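Local atomic coordinates of TLR1789 protein (Thermosynechococcus elongatus, PDB entry 2X8X), a protein that probably helps insert or translocate proteins at the cyanobacterial outer membrane as an Omp85-family member, here represented by its N-terminal POTRA region. Residues I47-A58 with I69-P77. Numbering follows the deposited sequence.
Sequences IFATGFFADVNA and ITFVVRPYP
Arg74 O receives two backbone donors from consecutive residues: Ala54 N at 2.7 Å and, more weakly, Asp55 N at 3.4 Å. Two residues of 47-58 therefore stand opposite a single residue of 69-77, and the register slips by one between the Phe53–Pro75 and Asp55–Arg74 pairs, which identifies a classic beta bulge. Beyond it the pairing is regular and antiparallel, with strand directions 170° apart. Arg74 N bonds to Asp55 O; Asn57 N donates to Val72 O in its carbonyl plane, and Val72 N returns a bond to Asn57 O at 2.6 Å. A water donating to Val72 O, 2.8 Å away, and accepting from Asn57 ND2 gives that carbonyl a second donor beside Asn57 N.

On the other side of the bulge, Tyr76 N donates to Phe52 O at 2.9 Å, extending the pairing past the end of strand 66-75. The Tyr76 ring lies flat against the bulge backbone, with Ala54 N above its centre and Phe53 C nearer the rim of the same face, while Gly51 O meets the ring edge in plane. Arg74 CG runs anti to its own N (chi1 -175°), and a bend at chi3 lays the rim of one guanidinium face over Ala54 CB, which is 3.3 Å from Arg74 NH2.

The two strands form the hairpin of a POTRA domain, in which strand 66-75 pairs on its other side with strand 5-13. Val56, Ala58, Phe71 and Val73 share the sheet face packed by helix 37-48, which contributes Ile47: its CD1 touches Phe71 CD2 at 3.8 Å and its CG2 meets Val73 CG2. Ala58 CB also reaches Phe71, at CE2. Phe52 CB and Val73 CG2 lie over opposite faces of the Phe53 ring, each toward the rim, and Phe53 CE1 comes to 3.3 Å from Val73 CG1; Val23 of helix 17-26 also touches Phe53.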
loop_
_atom_site.group_PDB
_atom_site.type_symbol
_atom_site.label_atom_id
_atom_site.label_comp_id
_atom_site.label_asym_id
_atom_site.label_seq_id
_atom_site.Cartn_x
_atom_site.Cartn_y
_atom_site.Cartn_z
ATOM N N ILE A 47 7.445 -15.219 16.710
ATOM C CA ILE A 47 7.966 -15.687 15.446
ATOM C C ILE A 47 7.194 -15.106 14.284
ATOM O O ILE A 47 7.771 -14.687 13.244
ATOM C CB ILE A 47 7.880 -17.237 15.388
ATOM C CG1 ILE A 47 8.770 -17.869 16.474
ATOM C CG2 ILE A 47 8.314 -17.692 14.031
ATOM C CD1 ILE A 47 8.458 -19.383 16.737
ATOM N N PHE A 48 5.880 -15.076 14.415
ATOM C CA PHE A 48 5.104 -14.470 13.338
ATOM C C PHE A 48 5.445 -12.978 13.168
ATOM O O PHE A 48 5.527 -12.504 12.015
ATOM C CB PHE A 48 3.613 -14.706 13.555
ATOM C CG PHE A 48 2.807 -14.526 12.320
ATOM C CD1 PHE A 48 2.630 -15.586 11.430
ATOM C CD2 PHE A 48 2.205 -13.315 12.059
ATOM C CE1 PHE A 48 1.863 -15.397 10.253
ATOM C CE2 PHE A 48 1.497 -13.070 10.857
ATOM C CZ PHE A 48 1.292 -14.170 9.970
ATOM N N ALA A 49 5.651 -12.240 14.289
ATOM C CA ALA A 49 5.949 -10.815 14.219
ATOM C C ALA A 49 7.252 -10.514 13.489
ATOM O O ALA A 49 7.492 -9.348 13.176
ATOM C CB ALA A 49 6.032 -10.173 15.580
ATOM N N THR A 50 8.071 -11.510 13.195
ATOM C CA THR A 50 9.351 -11.211 12.495
ATOM C C THR A 50 9.050 -10.840 11.027
ATOM O O THR A 50 9.847 -10.176 10.403
ATOM C CB THR A 50 10.307 -12.380 12.480
ATOM O OG1 THR A 50 9.674 -13.484 11.796
ATOM C CG2 THR A 50 10.820 -12.746 13.965
ATOM N N GLY A 51 7.905 -11.312 10.505
ATOM C CA GLY A 51 7.489 -10.947 9.149
ATOM C C GLY A 51 7.916 -11.916 8.064
ATOM O O GLY A 51 7.528 -11.718 6.920
ATOM N N PHE A 52 8.665 -12.960 8.426
ATOM C CA PHE A 52 9.129 -13.951 7.428
ATOM C C PHE A 52 8.211 -15.153 7.199
ATOM O O PHE A 52 8.502 -16.001 6.336
ATOM C CB PHE A 52 10.512 -14.533 7.827
ATOM C CG PHE A 52 11.639 -13.549 7.808
ATOM C CD1 PHE A 52 12.219 -13.153 6.598
ATOM C CD2 PHE A 52 12.140 -13.022 9.014
ATOM C CE1 PHE A 52 13.260 -12.233 6.567
ATOM C CE2 PHE A 52 13.205 -12.093 9.018
ATOM C CZ PHE A 52 13.785 -11.716 7.789
ATOM N N PHE A 53 7.129 -15.293 7.965
ATOM C CA PHE A 53 6.423 -16.593 7.979
ATOM C C PHE A 53 4.969 -16.483 7.638
ATOM O O PHE A 53 4.270 -15.633 8.189
ATOM C CB PHE A 53 6.608 -17.302 9.349
ATOM C CG PHE A 53 8.052 -17.459 9.727
ATOM C CD1 PHE A 53 8.821 -18.482 9.184
ATOM C CD2 PHE A 53 8.652 -16.574 10.602
ATOM C CE1 PHE A 53 10.181 -18.608 9.503
ATOM C CE2 PHE A 53 9.997 -16.702 10.926
ATOM C CZ PHE A 53 10.761 -17.715 10.413
ATOM N N ALA A 54 4.525 -17.318 6.700
ATOM C CA ALA A 54 3.103 -17.370 6.374
ATOM C C ALA A 54 2.286 -18.065 7.461
ATOM O O ALA A 54 1.061 -17.835 7.574
ATOM C CB ALA A 54 2.883 -18.105 5.020
ATOM N N ASP A 55 2.929 -18.939 8.242
ATOM C CA ASP A 55 2.207 -19.793 9.128
ATOM C C ASP A 55 3.198 -20.272 10.183
ATOM O O ASP A 55 4.373 -20.449 9.896
ATOM C CB ASP A 55 1.589 -20.998 8.380
ATOM C CG ASP A 55 0.419 -21.616 9.157
ATOM O OD1 ASP A 55 0.194 -21.264 10.346
ATOM O OD2 ASP A 55 -0.278 -22.477 8.583
ATOM N N VAL A 56 2.732 -20.345 11.431
ATOM C CA VAL A 56 3.556 -20.751 12.606
ATOM C C VAL A 56 2.641 -21.613 13.500
ATOM O O VAL A 56 1.548 -21.127 13.901
ATOM C CB VAL A 56 4.055 -19.538 13.420
ATOM C CG1 VAL A 56 5.032 -20.015 14.566
ATOM C CG2 VAL A 56 4.792 -18.495 12.503
ATOM N N ASN A 57 3.082 -22.842 13.830
ATOM C CA ASN A 57 2.424 -23.660 14.833
ATOM C C ASN A 57 3.442 -24.236 15.842
ATOM O O ASN A 57 4.566 -24.610 15.457
ATOM C CB ASN A 57 1.749 -24.875 14.180
ATOM C CG ASN A 57 0.533 -24.488 13.333
ATOM O OD1 ASN A 57 -0.600 -24.735 13.752
ATOM N ND2 ASN A 57 0.759 -23.889 12.133
ATOM N N ALA A 58 3.044 -24.312 17.106
ATOM C CA ALA A 58 3.857 -24.952 18.173
ATOM C C ALA A 58 3.240 -26.337 18.463
ATOM O O ALA A 58 2.024 -26.445 18.712
ATOM C CB ALA A 58 3.792 -24.136 19.396
ATOM N N ILE A 69 9.222 -29.537 22.207
ATOM C CA ILE A 69 8.407 -28.544 21.458
ATOM C C ILE A 69 8.966 -28.437 20.057
ATOM O O ILE A 69 10.193 -28.154 19.865
ATOM C CB ILE A 69 8.280 -27.107 22.131
ATOM C CG1 ILE A 69 7.692 -27.253 23.534
ATOM C CG2 ILE A 69 7.299 -26.257 21.310
ATOM C CD1 ILE A 69 6.293 -27.871 23.495
ATOM N N THR A 70 8.084 -28.723 19.084
ATOM C CA THR A 70 8.411 -28.486 17.705
ATOM C C THR A 70 7.649 -27.216 17.230
ATOM O O THR A 70 6.397 -27.156 17.254
ATOM C CB THR A 70 8.079 -29.733 16.780
ATOM O OG1 THR A 70 8.790 -30.902 17.256
ATOM C CG2 THR A 70 8.503 -29.469 15.349
ATOM N N PHE A 71 8.423 -26.221 16.806
ATOM C CA PHE A 71 7.856 -25.067 16.147
ATOM C C PHE A 71 7.777 -25.307 14.639
ATOM O O PHE A 71 8.797 -25.309 13.983
ATOM C CB PHE A 71 8.682 -23.840 16.500
ATOM C CG PHE A 71 8.409 -23.352 17.884
ATOM C CD1 PHE A 71 9.308 -23.591 18.930
ATOM C CD2 PHE A 71 7.209 -22.658 18.154
ATOM C CE1 PHE A 71 9.007 -23.108 20.232
ATOM C CE2 PHE A 71 6.897 -22.188 19.407
ATOM C CZ PHE A 71 7.830 -22.389 20.466
ATOM N N VAL A 72 6.583 -25.515 14.098
ATOM C CA VAL A 72 6.509 -25.723 12.630
ATOM C C VAL A 72 6.214 -24.378 11.940
ATOM O O VAL A 72 5.204 -23.761 12.216
ATOM C CB VAL A 72 5.426 -26.754 12.220
ATOM C CG1 VAL A 72 5.610 -27.159 10.725
ATOM C CG2 VAL A 72 5.528 -28.012 13.111
ATOM N N VAL A 73 7.093 -24.012 11.016
ATOM C CA VAL A 73 7.137 -22.721 10.421
ATOM C C VAL A 73 7.074 -22.934 8.907
ATOM O O VAL A 73 7.599 -23.938 8.419
ATOM C CB VAL A 73 8.451 -22.177 10.918
ATOM C CG1 VAL A 73 9.457 -21.844 9.881
ATOM C CG2 VAL A 73 8.256 -21.229 12.087
ATOM N N ARG A 74 6.378 -22.020 8.188
ATOM C CA ARG A 74 6.185 -22.067 6.728
ATOM C C ARG A 74 6.534 -20.629 6.289
ATOM O O ARG A 74 5.756 -19.706 6.530
ATOM C CB ARG A 74 4.715 -22.417 6.376
ATOM C CG ARG A 74 4.487 -22.599 4.891
ATOM C CD ARG A 74 3.006 -23.032 4.602
ATOM N NE ARG A 74 2.692 -22.014 3.649
ATOM C CZ ARG A 74 1.708 -21.130 3.674
ATOM N NH1 ARG A 74 0.696 -21.187 4.534
ATOM N NH2 ARG A 74 1.741 -20.228 2.727
ATOM N N PRO A 75 7.768 -20.423 5.865
ATOM C CA PRO A 75 8.248 -19.145 5.461
ATOM C C PRO A 75 7.516 -18.680 4.187
ATOM O O PRO A 75 6.992 -19.531 3.388
ATOM C CB PRO A 75 9.683 -19.418 5.070
ATOM C CG PRO A 75 10.017 -20.817 5.790
ATOM C CD PRO A 75 8.773 -21.500 5.807
ATOM N N TYR A 76 7.521 -17.369 3.966
ATOM C CA TYR A 76 7.106 -16.871 2.662
ATOM C C TYR A 76 8.208 -17.363 1.699
ATOM O O TYR A 76 9.277 -17.680 2.165
ATOM C CB TYR A 76 7.008 -15.334 2.622
ATOM C CG TYR A 76 5.914 -14.785 3.530
ATOM C CD1 TYR A 76 4.554 -15.015 3.246
ATOM C CD2 TYR A 76 6.224 -14.021 4.641
ATOM C CE1 TYR A 76 3.526 -14.551 4.091
ATOM C CE2 TYR A 76 5.226 -13.553 5.457
ATOM C CZ TYR A 76 3.865 -13.832 5.178
ATOM O OH TYR A 76 2.866 -13.333 6.037
ATOM N N PRO A 77 7.926 -17.436 0.376
ATOM C CA PRO A 77 8.878 -17.882 -0.647
ATOM C C PRO A 77 10.021 -16.888 -0.752
ATOM O O PRO A 77 9.887 -15.724 -0.309
ATOM C CB PRO A 77 8.081 -17.754 -1.967
ATOM C CG PRO A 77 6.643 -17.534 -1.597
ATOM C CD PRO A 77 6.594 -17.058 -0.178
HETATM O O HOH W 1 3.240 -23.874 10.291
#